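Local coordinates for protein 3-dehydroshikimate dehydratase (Pseudomonas putida, PDB 5HMQ) that converts 3-dehydroshikimate to protocatechuate using a divalent metal ion in its TIM-barrel domain, which is fused to a hydroxyphenylpyruvate dioxygenase-like domain that lacks dioxygenase activity, at residues R5-T9 with V10-G14; C101-Q105 with A106-G110; G224-A227 with P228-A231; T279-P283 with G284-S288; E453-D456 with S457-F461. All blocks are in the same frame, centred on the assembly; numbering follows the deposited sequence.

Interaction 1 (R5-T9 with V10-G14); sequences RSIAT and VSLSG
A8 and T9 hand their carbonyls to S11 and L12 where the first strand of the TIM barrel, 6-8, runs out into a short 3-10 turn on the way to helix 16-25. The two bonds follow the i to i+3 pattern: S11 N to A8 O is 3.0 Å, and L12 N to T9 O is 3.1 Å with an N-H...O angle of 164°. In both, the donor sits well above the plane of the carbonyl. T9 O is shared, taking a further bond from K19 NZ, which also reaches L12 O and so ties the turn to helix 16-25. The T9 hydroxyl is engaged elsewhere, with D37 OD2 and F34 N. At S11 the hydroxyl lies beside its own backbone N (chi1 -54°) and accepts from I242 N, next in the chain to the metal ligand E241. The A8 side chain is itself about 4 Å from that of E241 and about 8 Å from the magnesium ion, so this turn lies at the metal-binding end of the barrel. The apolar part is thin. I7 CD1 reaches L12 CD2 at 4.3 Å, and A8 CB lies 4.0 Å from V10 CG1. I7 extends its CG1 branch alongside S11, bringing I7 CG1 to 3.8 Å from S11 CB.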
# COMPACT_ATOMS: atom_id res chain seq x y z
N ARG C 5 16.83 9.04 19.99
CA ARG C 5 15.89 9.03 18.88
C ARG C 5 14.76 8.05 19.18
O ARG C 5 15.01 6.87 19.41
CB ARG C 5 16.60 8.67 17.57
CG ARG C 5 17.71 9.63 17.22
CD ARG C 5 18.36 9.28 15.89
NE ARG C 5 19.56 10.08 15.65
CZ ARG C 5 20.79 9.59 15.65
NH1 ARG C 5 20.98 8.29 15.85
NH2 ARG C 5 21.83 10.38 15.42
N SER C 6 13.53 8.54 19.16
CA SER C 6 12.37 7.71 19.45
C SER C 6 11.33 7.89 18.36
O SER C 6 11.44 8.76 17.49
CB SER C 6 11.78 8.05 20.84
OG SER C 6 11.54 9.43 20.97
N ILE C 7 10.31 7.04 18.39
CA ILE C 7 9.18 7.14 17.47
C ILE C 7 7.94 6.62 18.18
O ILE C 7 8.00 5.63 18.92
CB ILE C 7 9.46 6.37 16.16
CG1 ILE C 7 8.23 6.41 15.23
CG2 ILE C 7 9.89 4.95 16.44
CD1 ILE C 7 8.50 5.83 13.86
N ALA C 8 6.82 7.31 17.99
CA ALA C 8 5.56 6.86 18.59
C ALA C 8 5.03 5.63 17.87
O ALA C 8 5.13 5.51 16.65
CB ALA C 8 4.52 7.98 18.56
N THR C 9 4.48 4.69 18.65
CA THR C 9 3.96 3.46 18.06
C THR C 9 2.79 3.73 17.12
O THR C 9 2.53 2.92 16.21
CB THR C 9 3.53 2.48 19.16
OG1 THR C 9 2.64 3.14 20.07
CG2 THR C 9 4.73 1.95 19.91
N VAL C 10 2.07 4.83 17.31
CA VAL C 10 0.98 5.18 16.42
C VAL C 10 1.47 5.47 15.00
O VAL C 10 0.67 5.49 14.06
CB VAL C 10 0.18 6.37 17.00
CG1 VAL C 10 0.93 7.68 16.79
CG2 VAL C 10 -1.22 6.43 16.39
N SER C 11 2.78 5.68 14.83
CA SER C 11 3.35 5.93 13.51
C SER C 11 3.49 4.67 12.67
O SER C 11 3.81 4.78 11.48
CB SER C 11 4.73 6.60 13.65
OG SER C 11 4.65 7.76 14.46
N LEU C 12 3.25 3.50 13.24
CA LEU C 12 3.41 2.23 12.55
C LEU C 12 2.11 1.44 12.64
O LEU C 12 1.20 1.78 13.39
CB LEU C 12 4.56 1.41 13.15
CG LEU C 12 5.92 2.10 13.31
CD1 LEU C 12 6.89 1.18 14.03
CD2 LEU C 12 6.47 2.53 11.97
N SER C 13 2.03 0.38 11.84
CA SER C 13 0.97 -0.60 11.93
C SER C 13 1.53 -1.92 12.43
O SER C 13 2.74 -2.15 12.42
CB SER C 13 0.28 -0.79 10.57
OG SER C 13 1.17 -1.35 9.62
N GLY C 14 0.64 -2.80 12.87
CA GLY C 14 1.00 -4.11 13.35
C GLY C 14 0.70 -4.29 14.83
O GLY C 14 0.18 -3.39 15.50

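Interaction 2 (C101-Q105 with A106-G110); sequences CSNVQ and ADALG
N103 and A108 meet across the loop that leaves strand 97-101, with the methyl of A108 set against the carboxamide of N103. Starting at CB, the N103 side chain swings CG anti to the backbone N (chi1 -154°), and this carries the amide toward the later half of the loop. N103 CG then lies 3.7 Å from A108 CB. N103 OD1 and ND2 are each 3.8 Å from that same A108 CB, so the methyl meets the whole amide group. N103 OD1 reaches the backbone two residues on and accepts from Q105 N at 2.9 Å, with an N-H...O angle of 157° and the donor tilted 19° from the carbonyl plane. ND2 donates a hydrogen bond to E69 O, so both polar ends of the amide are held. Beyond it, Q105 O receives a weak bond from A108 N at 3.5 Å and also touches A108 CB. Q105 NE2 bonds to D67 OD2, while D107 OD1 lies 3.4 Å from Q105 CB on the exposed side. The loop is thus an Asx turn at N103 running into a type I beta turn from Q105 to A108, in the beta-alpha connection that follows the fourth strand of the TIM barrel.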
# COMPACT_ATOMS: atom_id res chain seq x y z
N CYS C 101 -2.13 16.67 26.27
CA CYS C 101 -2.47 17.55 25.16
C CYS C 101 -3.61 18.48 25.58
O CYS C 101 -4.50 18.11 26.35
CB CYS C 101 -2.86 16.76 23.91
SG CYS C 101 -4.02 15.41 24.18
N SER C 102 -3.56 19.71 25.06
CA SER C 102 -4.45 20.76 25.53
C SER C 102 -5.91 20.38 25.33
O SER C 102 -6.26 19.62 24.42
CB SER C 102 -4.13 22.08 24.81
OG SER C 102 -4.20 21.93 23.41
N ASN C 103 -6.76 20.92 26.20
CA ASN C 103 -8.17 20.57 26.22
C ASN C 103 -8.85 20.96 24.91
O ASN C 103 -8.58 22.02 24.34
CB ASN C 103 -8.87 21.26 27.40
CG ASN C 103 -10.09 20.51 27.88
OD1 ASN C 103 -10.90 20.03 27.08
ND2 ASN C 103 -10.24 20.40 29.19
N VAL C 104 -9.75 20.10 24.44
CA VAL C 104 -10.52 20.37 23.23
C VAL C 104 -12.02 20.48 23.50
O VAL C 104 -12.76 20.84 22.57
CB VAL C 104 -10.26 19.31 22.14
CG1 VAL C 104 -8.78 19.26 21.80
CG2 VAL C 104 -10.76 17.94 22.59
N GLN C 105 -12.48 20.18 24.71
CA GLN C 105 -13.91 20.25 25.00
C GLN C 105 -14.42 21.68 24.80
O GLN C 105 -13.73 22.66 25.07
CB GLN C 105 -14.18 19.79 26.43
CG GLN C 105 -13.73 18.37 26.72
CD GLN C 105 -14.45 17.34 25.86
OE1 GLN C 105 -15.67 17.38 25.72
NE2 GLN C 105 -13.68 16.42 25.29
N ALA C 106 -15.66 21.78 24.33
CA ALA C 106 -16.24 23.10 24.07
C ALA C 106 -16.58 23.83 25.36
O ALA C 106 -16.50 25.06 25.41
CB ALA C 106 -17.48 22.96 23.19
N ASP C 107 -16.95 23.09 26.40
CA ASP C 107 -17.32 23.66 27.69
C ASP C 107 -16.13 23.76 28.66
O ASP C 107 -16.34 23.84 29.87
CB ASP C 107 -18.44 22.84 28.32
CG ASP C 107 -18.08 21.38 28.48
OD1 ASP C 107 -17.11 20.93 27.83
OD2 ASP C 107 -18.77 20.67 29.25
N ALA C 108 -14.91 23.77 28.14
CA ALA C 108 -13.72 23.83 28.97
C ALA C 108 -13.47 25.26 29.45
O ALA C 108 -13.72 26.23 28.72
CB ALA C 108 -12.50 23.32 28.20
N LEU C 109 -12.98 25.39 30.67
CA LEU C 109 -12.75 26.71 31.24
C LEU C 109 -11.46 27.29 30.67
O LEU C 109 -10.48 26.56 30.47
CB LEU C 109 -12.63 26.64 32.77
CG LEU C 109 -13.73 25.95 33.58
CD1 LEU C 109 -13.41 25.94 35.08
CD2 LEU C 109 -15.11 26.49 33.31
N GLY C 110 -11.46 28.59 30.41
CA GLY C 110 -10.29 29.22 29.82
C GLY C 110 -9.57 30.27 30.64
O GLY C 110 -8.65 30.91 30.13

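Interaction 3 (G224-A227 with P228-A231); sequences GFLA and PILA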
# COMPACT_ATOMS: atom_id res chain seq x y z
N GLY C 224 14.06 24.42 10.34
CA GLY C 224 13.75 25.70 10.94
C GLY C 224 12.97 25.60 12.23
O GLY C 224 12.87 26.58 12.97
N PHE C 225 12.39 24.43 12.51
CA PHE C 225 11.70 24.19 13.77
C PHE C 225 12.64 23.61 14.83
O PHE C 225 12.56 24.00 16.00
CB PHE C 225 10.52 23.24 13.54
CG PHE C 225 9.68 23.00 14.76
CD1 PHE C 225 8.69 23.90 15.12
CD2 PHE C 225 9.86 21.87 15.54
CE1 PHE C 225 7.91 23.68 16.24
CE2 PHE C 225 9.09 21.64 16.66
CZ PHE C 225 8.11 22.55 17.01
N LEU C 226 13.53 22.71 14.43
CA LEU C 226 14.46 22.11 15.37
C LEU C 226 15.58 23.06 15.75
O LEU C 226 16.11 22.98 16.86
CB LEU C 226 15.04 20.82 14.78
CG LEU C 226 15.93 19.98 15.70
CD1 LEU C 226 15.18 19.64 16.99
CD2 LEU C 226 16.39 18.71 15.00
N ALA C 227 15.96 23.97 14.84
CA ALA C 227 17.07 24.88 15.12
C ALA C 227 16.83 25.73 16.37
O ALA C 227 17.73 25.78 17.23
CB ALA C 227 17.35 25.75 13.89
N PRO C 228 15.69 26.42 16.54
CA PRO C 228 15.49 27.15 17.80
C PRO C 228 15.46 26.25 19.02
O PRO C 228 15.84 26.69 20.12
CB PRO C 228 14.16 27.87 17.59
CG PRO C 228 13.95 27.88 16.11
CD PRO C 228 14.56 26.61 15.62
N ILE C 229 15.00 25.01 18.87
CA ILE C 229 14.96 24.07 19.99
C ILE C 229 16.38 23.81 20.50
O ILE C 229 16.64 23.88 21.71
CB ILE C 229 14.26 22.77 19.59
CG1 ILE C 229 12.79 23.04 19.26
CG2 ILE C 229 14.38 21.73 20.69
CD1 ILE C 229 12.07 21.85 18.67
N LEU C 230 17.30 23.49 19.59
CA LEU C 230 18.66 23.18 20.00
C LEU C 230 19.41 24.40 20.52
O LEU C 230 20.35 24.25 21.31
CB LEU C 230 19.44 22.55 18.84
CG LEU C 230 18.88 21.23 18.30
CD1 LEU C 230 19.65 20.78 17.07
CD2 LEU C 230 18.91 20.16 19.37
N ALA C 231 19.01 25.61 20.12
CA ALA C 231 19.64 26.81 20.64
C ALA C 231 19.41 26.99 22.13
O ALA C 231 20.20 27.67 22.80
CB ALA C 231 19.13 28.04 19.88
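F225 and I229 touch one turn apart on helix 222-231: I229 CD1 comes obliquely to the phenyl ring, 3.6 Å from F225 CE2. The same I229 CD1 lies 4.2 Å from L226 CD1, and those two side chains cross at about a right angle. L226 also meets L230, where L226 CG and L230 CD1 are 4.0 Å apart. With CG beside its backbone N (chi1 -61°), L230 leans back along the helix to make this contact. Beneath the side chains, L230 N bonds to L226 O at 3.0 Å, nearly straight on to the carbonyl oxygen, and A231 N bonds to A227 O at 3.2 Å. Farther out, F225 packs on L166, S168 and T171, its side chain about 6 Å from that of the metal ligand D167. L226 and L230 both lie on T270 of helix 252-276, so the helix fits between the barrel strands and its neighbouring helix. P228 interrupts the regular pattern, its CD lying 3.1 Å from G224 O. The ring nitrogen has no N-H, which leaves G224 O without the usual helical donor from residue 228 and accounts for the kink, while the bonds to L226 O and A227 O continue the helix.

Interaction 4 (T279-P283 with G284-S288); sequences TPIEP and GVLFS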
# COMPACT_ATOMS: atom_id res chain seq x y z
N THR C 279 25.35 30.20 14.52
CA THR C 279 25.13 29.66 15.86
C THR C 279 25.31 28.14 15.83
O THR C 279 24.38 27.38 16.09
CB THR C 279 23.74 30.03 16.39
OG1 THR C 279 22.74 29.49 15.52
CG2 THR C 279 23.57 31.54 16.50
N PRO C 280 26.51 27.67 15.50
CA PRO C 280 26.72 26.22 15.37
C PRO C 280 26.56 25.51 16.70
O PRO C 280 26.53 26.11 17.78
CB PRO C 280 28.15 26.09 14.84
CG PRO C 280 28.52 27.47 14.37
CD PRO C 280 27.76 28.41 15.24
N ILE C 281 26.46 24.19 16.62
CA ILE C 281 26.25 23.33 17.77
C ILE C 281 27.54 22.56 18.01
O ILE C 281 28.39 22.42 17.13
CB ILE C 281 25.05 22.37 17.54
CG1 ILE C 281 24.59 21.73 18.85
CG2 ILE C 281 25.40 21.31 16.51
CD1 ILE C 281 23.39 20.82 18.69
N GLU C 282 27.71 22.07 19.24
CA GLU C 282 28.90 21.31 19.56
C GLU C 282 28.95 20.04 18.71
O GLU C 282 27.90 19.44 18.42
CB GLU C 282 28.95 20.94 21.05
CG GLU C 282 27.95 19.89 21.50
CD GLU C 282 26.68 20.48 22.07
OE1 GLU C 282 26.35 21.63 21.72
OE2 GLU C 282 26.02 19.79 22.87
N PRO C 283 30.13 19.64 18.24
CA PRO C 283 30.21 18.45 17.38
C PRO C 283 29.77 17.20 18.13
O PRO C 283 29.77 17.14 19.36
CB PRO C 283 31.69 18.38 16.99
CG PRO C 283 32.41 19.23 17.96
CD PRO C 283 31.45 20.23 18.52
N GLY C 284 29.38 16.19 17.36
CA GLY C 284 28.99 14.90 17.91
C GLY C 284 27.54 14.77 18.30
O GLY C 284 27.14 13.69 18.76
N VAL C 285 26.73 15.81 18.13
CA VAL C 285 25.30 15.73 18.45
C VAL C 285 24.51 15.35 17.21
O VAL C 285 23.78 14.35 17.20
CB VAL C 285 24.78 17.05 19.05
CG1 VAL C 285 23.28 16.97 19.27
CG2 VAL C 285 25.50 17.37 20.35
N LEU C 286 24.64 16.15 16.15
CA LEU C 286 23.83 15.99 14.95
C LEU C 286 24.58 15.16 13.91
O LEU C 286 25.77 15.40 13.66
CB LEU C 286 23.46 17.36 14.38
CG LEU C 286 22.66 18.24 15.35
CD1 LEU C 286 22.39 19.61 14.75
CD2 LEU C 286 21.36 17.56 15.76
N PHE C 287 23.88 14.18 13.33
CA PHE C 287 24.42 13.36 12.25
C PHE C 287 25.11 14.22 11.20
O PHE C 287 24.54 15.21 10.72
CB PHE C 287 23.28 12.55 11.62
CG PHE C 287 23.74 11.40 10.76
CD1 PHE C 287 24.50 10.37 11.29
CD2 PHE C 287 23.38 11.33 9.42
CE1 PHE C 287 24.90 9.31 10.51
CE2 PHE C 287 23.78 10.27 8.63
CZ PHE C 287 24.55 9.26 9.17
N SER C 288 26.34 13.86 10.87
CA SER C 288 27.17 14.63 9.93
C SER C 288 27.78 13.67 8.92
O SER C 288 28.96 13.32 9.00
CB SER C 288 28.25 15.43 10.67
OG SER C 288 29.03 14.60 11.51
O HOH W 1 26.46 18.12 16.17
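I281 faces V285 and L286 across a type II beta turn, E282 to V285, in the linker between helix 252-276 of the TIM-barrel domain and strand 295-304 of the dioxygenase-like domain. The packed side belongs to I281, whose two branches divide the work. I281 CD1 lies 3.9 Å from V285 CG1, and I281 CG2 lies 3.9 Å from L286 CD1. The side chains cross at about a right angle in both pairs. CG1 anti to the I281 backbone N (chi1 -165°) and an extended chi2 carry CD1 to V285, while CG2 is left on the L286 side. I281 and L286 both rest on L230, so this face packs against helix 222-231.

The other side is more open, with E282, P283 and G284 all exposed. The E282 chain bends at chi2, laying the carboxylate next to V285, with E282 OE2 3.5 Å from V285 CG2. Its OE1 forms a salt bridge with R235. G284 sits at the third position of the turn with a positive phi of 88°, a conformation readily taken by glycine at this position of a type II turn. No direct hydrogen bond joins the two halves; a water bridges them instead, donating to E282 O at 3.0 Å and accepting from L286 N at 2.7 Å.

Interaction 5 (E453-D456 with S457-F461); sequences ESLD and SWVLF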
# COMPACT_ATOMS: atom_id res chain seq x y z
N GLU C 453 1.49 4.51 -2.17
CA GLU C 453 1.92 4.20 -0.81
C GLU C 453 3.43 4.18 -0.65
O GLU C 453 3.91 4.17 0.49
CB GLU C 453 1.36 2.85 -0.36
CG GLU C 453 -0.04 2.52 -0.88
CD GLU C 453 -0.01 2.04 -2.32
OE1 GLU C 453 1.01 1.46 -2.73
OE2 GLU C 453 -0.99 2.28 -3.05
N SER C 454 4.19 4.16 -1.74
CA SER C 454 5.65 4.08 -1.66
C SER C 454 6.34 5.37 -2.08
O SER C 454 7.57 5.44 -2.01
CB SER C 454 6.16 2.91 -2.50
OG SER C 454 5.77 3.03 -3.85
N LEU C 455 5.59 6.39 -2.52
CA LEU C 455 6.20 7.57 -3.10
C LEU C 455 6.98 8.38 -2.07
O LEU C 455 8.09 8.84 -2.34
CB LEU C 455 5.14 8.46 -3.75
CG LEU C 455 5.59 9.86 -4.20
CD1 LEU C 455 6.46 9.82 -5.46
CD2 LEU C 455 4.35 10.71 -4.43
N ASP C 456 6.42 8.55 -0.87
CA ASP C 456 7.12 9.28 0.18
C ASP C 456 8.44 8.61 0.53
O ASP C 456 9.42 9.28 0.83
CB ASP C 456 6.23 9.44 1.42
CG ASP C 456 5.09 10.42 1.19
OD1 ASP C 456 5.20 11.26 0.27
OD2 ASP C 456 4.09 10.36 1.94
N SER C 457 8.47 7.27 0.51
CA SER C 457 9.72 6.56 0.78
C SER C 457 10.75 6.85 -0.31
O SER C 457 11.93 7.04 -0.01
CB SER C 457 9.45 5.06 0.89
OG SER C 457 10.58 4.38 1.39
N TRP C 458 10.32 6.88 -1.57
CA TRP C 458 11.23 7.24 -2.66
C TRP C 458 11.71 8.68 -2.53
O TRP C 458 12.88 8.98 -2.80
CB TRP C 458 10.56 7.03 -4.01
CG TRP C 458 10.60 5.62 -4.52
CD1 TRP C 458 9.78 4.60 -4.15
CD2 TRP C 458 11.49 5.09 -5.50
NE1 TRP C 458 10.12 3.45 -4.83
CE2 TRP C 458 11.16 3.73 -5.67
CE3 TRP C 458 12.54 5.62 -6.26
CZ2 TRP C 458 11.84 2.90 -6.56
CZ3 TRP C 458 13.22 4.80 -7.14
CH2 TRP C 458 12.87 3.45 -7.29
N VAL C 459 10.81 9.59 -2.12
CA VAL C 459 11.19 10.99 -1.96
C VAL C 459 12.30 11.12 -0.93
O VAL C 459 13.32 11.78 -1.16
CB VAL C 459 9.96 11.84 -1.59
CG1 VAL C 459 10.39 13.24 -1.16
CG2 VAL C 459 8.99 11.91 -2.75
N LEU C 460 12.12 10.49 0.24
CA LEU C 460 13.14 10.54 1.28
C LEU C 460 14.41 9.84 0.83
O LEU C 460 15.52 10.27 1.18
CB LEU C 460 12.60 9.92 2.57
CG LEU C 460 13.59 9.79 3.72
CD1 LEU C 460 14.19 11.14 4.07
CD2 LEU C 460 12.89 9.20 4.93
N PHE C 461 14.28 8.77 0.05
CA PHE C 461 15.45 8.05 -0.45
C PHE C 461 16.35 8.98 -1.25
O PHE C 461 17.57 9.03 -1.03
CB PHE C 461 14.99 6.86 -1.30
CG PHE C 461 16.09 6.18 -2.06
CD1 PHE C 461 16.86 5.19 -1.47
CD2 PHE C 461 16.33 6.50 -3.39
CE1 PHE C 461 17.86 4.56 -2.17
CE2 PHE C 461 17.34 5.87 -4.10
CZ PHE C 461 18.10 4.90 -3.49
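W458 CG lies beside its own backbone N (chi1 -82°), which turns the indole back along the chain to S454, by the N-terminal end of helix 455-465, in the glyoxalase-like (VOC) domain. V459 places CG2 in the same way, anti to its carbonyl carbon, and V459 CG2 comes 4.2 Å from L455 CG. The edge of the indole meets the S454 carbonyl, with W458 CD1 3.2 Å from S454 O and the oxygen in the ring plane. S454 O also accepts a hydrogen bond from W458 N at 3.1 Å, with the donor in the carbonyl plane. The next bonds of the first turns are V459 N to L455 O and L460 N to D456 O, the second with an N-H...O angle of 169°.

The helix lies where domains and subunits meet. D456 forms salt bridges through both carboxylate oxygens, OD1 with R486 and OD2 with R505 of the second subunit, while S457 OG bonds to D258 of the TIM-barrel helix 252-276. S454 and W458 also pack on F247 of the second subunit. Within this buried setting W458 NE1 has no hydrogen-bond partner in the model; the ring atom touching the S454 carbonyl is CD1.

How the interactions relate
Interactions 1, 3 and 5 are buried, whereas interactions 2 and 4 are loops with exposed residues. Interactions 1 and 2 lie at the ends of strands of the same parallel barrel, their centres about 27 Å apart, and interaction 1 is the nearer to the catalytic metal. Interactions 3 and 4 touch directly, L230 CD1 meeting L286 CD1 at 3.8 Å, so the linker is packed against a barrel helix. Interaction 5 stands in the other domain yet shares helix 252-276 as a neighbour with interactions 1, 3 and 4. Regular helical bonds dominate interaction 5; a proline removes one of them in interaction 3, an Asx turn and a weak beta-turn bond shape interaction 2, and interaction 4 combines apolar packing with a bridging water.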